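Local coordinates for protein beta-galactosidase (Bacillus circulans subsp. alkalophilus, PDB 3TTY) that hydrolyses beta-galactosides, releasing terminal galactose, and binds galactose in a pocket of its TIM-barrel domain, at residues Q301-M306 with H337-V342. Residues are numbered along the deposited sequence; the frame is centred on the assembly and turned at random.
Sequences QPFMLM and HGADTV
Phe303 lays one face of its ring over the peptide that joins Gly338 to Ala339. Its CG sits between the backbone N and the carbonyl carbon (chi1 57°), and the ring beyond lies against segment 337-342. Ala339 N lies 3.4 Å above the ring plane, offset toward the rim. Ala339 CB touches Phe303 CE1 at 3.4 Å, and His337 O lies at the ring edge, near Phe303 CE2. Gly338 has positive phi and ends helix 326-336 in a Schellman motif. A side chain there would press on Phe303 CE2. Trp274, His291 and Met294 also pack on Phe303. An alanine in place of Phe303 would probably open a gap over the Gly338-Ala339 peptide and leave Ala339 CB without its aromatic partner.

The backbones pair in parallel. Phe303 N donates to Gly338 O at 2.9 Å, and Asp340 N donates to Phe303 O at 2.8 Å. The chain then turns a corner at Asp340. Past it, Thr341 OG1 donates to Leu305 O at 3.0 Å, from above the carbonyl plane. Thr341 CG2 lies anti to its own carbonyl carbon and meets Met304 CG at 4.0 Å. The Asp340 carboxylate runs beside the Pro302 ring, with Asp340 OD2 3.6 Å from Pro302 CB. Asp340 OD1 forms a salt bridge with Arg622, and Asp340 OD2 accepts from Asp392 N.

This is the seam between the last two strands of the TIM barrel, joined through helix 326-336 as a beta-alpha-beta unit. Beyond the corner a threonine hydroxyl grips the Leu305 carbonyl, while aromatic packing fills the side toward helix 284-296.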
# COMPACT_ATOMS: atom_id res chain seq x y z
N GLN A 301 20.10 -36.44 -2.86
CA GLN A 301 20.11 -36.77 -4.28
C GLN A 301 20.35 -35.53 -5.13
O GLN A 301 19.76 -34.47 -4.89
CB GLN A 301 18.81 -37.46 -4.70
CG GLN A 301 18.79 -37.87 -6.16
CD GLN A 301 17.47 -38.51 -6.56
OE1 GLN A 301 16.82 -39.17 -5.75
NE2 GLN A 301 17.06 -38.31 -7.82
N PRO A 302 21.25 -35.64 -6.11
CA PRO A 302 21.52 -34.47 -6.96
C PRO A 302 20.25 -34.03 -7.69
O PRO A 302 19.36 -34.84 -7.89
CB PRO A 302 22.58 -35.00 -7.94
CG PRO A 302 23.25 -36.12 -7.19
CD PRO A 302 22.16 -36.77 -6.39
N PHE A 303 20.17 -32.76 -8.07
CA PHE A 303 18.96 -32.26 -8.72
C PHE A 303 19.26 -31.64 -10.09
O PHE A 303 20.41 -31.50 -10.48
CB PHE A 303 18.32 -31.20 -7.83
CG PHE A 303 19.24 -30.07 -7.50
CD1 PHE A 303 19.34 -28.98 -8.35
CD2 PHE A 303 20.03 -30.12 -6.37
CE1 PHE A 303 20.21 -27.95 -8.06
CE2 PHE A 303 20.91 -29.09 -6.08
CZ PHE A 303 20.99 -28.00 -6.92
N MET A 304 18.20 -31.28 -10.81
CA MET A 304 18.33 -30.49 -12.03
C MET A 304 18.21 -29.01 -11.71
O MET A 304 17.31 -28.61 -10.97
CB MET A 304 17.23 -30.86 -13.04
CG MET A 304 17.20 -32.31 -13.47
SD MET A 304 15.84 -32.68 -14.60
CE MET A 304 16.25 -31.65 -16.03
N LEU A 305 19.12 -28.21 -12.24
CA LEU A 305 18.88 -26.78 -12.40
C LEU A 305 18.09 -26.76 -13.70
O LEU A 305 18.66 -27.00 -14.78
CB LEU A 305 20.19 -26.01 -12.58
CG LEU A 305 20.40 -24.56 -12.12
CD1 LEU A 305 21.14 -23.73 -13.19
CD2 LEU A 305 19.13 -23.88 -11.67
N MET A 306 16.79 -26.53 -13.60
CA MET A 306 15.95 -26.52 -14.80
C MET A 306 16.03 -25.16 -15.47
O MET A 306 16.02 -25.07 -16.69
CB MET A 306 14.49 -26.87 -14.45
CG MET A 306 13.54 -26.94 -15.64
SD MET A 306 13.82 -28.38 -16.69
CE MET A 306 13.43 -29.73 -15.56
N HIS A 337 26.40 -27.45 -5.32
CA HIS A 337 25.44 -27.83 -4.29
C HIS A 337 24.56 -29.01 -4.66
O HIS A 337 23.65 -29.35 -3.90
CB HIS A 337 24.64 -26.62 -3.82
CG HIS A 337 25.48 -25.61 -3.10
ND1 HIS A 337 25.94 -25.80 -1.82
CD2 HIS A 337 25.98 -24.42 -3.51
CE1 HIS A 337 26.67 -24.76 -1.46
NE2 HIS A 337 26.71 -23.91 -2.47
N GLY A 338 24.85 -29.66 -5.78
CA GLY A 338 24.17 -30.90 -6.10
C GLY A 338 23.55 -30.95 -7.48
O GLY A 338 22.99 -31.97 -7.87
N ALA A 339 23.63 -29.86 -8.23
CA ALA A 339 23.03 -29.82 -9.56
C ALA A 339 23.82 -30.65 -10.57
O ALA A 339 25.03 -30.51 -10.68
CB ALA A 339 22.90 -28.37 -10.04
N ASP A 340 23.13 -31.51 -11.30
CA ASP A 340 23.77 -32.34 -12.33
C ASP A 340 23.32 -31.93 -13.73
O ASP A 340 23.52 -32.65 -14.70
CB ASP A 340 23.50 -33.83 -12.09
CG ASP A 340 24.50 -34.46 -11.13
OD1 ASP A 340 25.35 -33.72 -10.60
OD2 ASP A 340 24.42 -35.69 -10.90
N THR A 341 22.69 -30.76 -13.81
CA THR A 341 22.41 -30.13 -15.08
C THR A 341 22.57 -28.63 -14.89
O THR A 341 22.42 -28.13 -13.77
CB THR A 341 20.96 -30.40 -15.57
OG1 THR A 341 20.05 -29.67 -14.75
CG2 THR A 341 20.62 -31.87 -15.50
N VAL A 342 22.90 -27.92 -15.95
CA VAL A 342 22.68 -26.47 -15.96
C VAL A 342 21.89 -26.05 -17.19
O VAL A 342 22.35 -26.15 -18.33
CB VAL A 342 23.98 -25.62 -15.72
CG1 VAL A 342 25.13 -26.47 -15.24
CG2 VAL A 342 24.33 -24.81 -16.93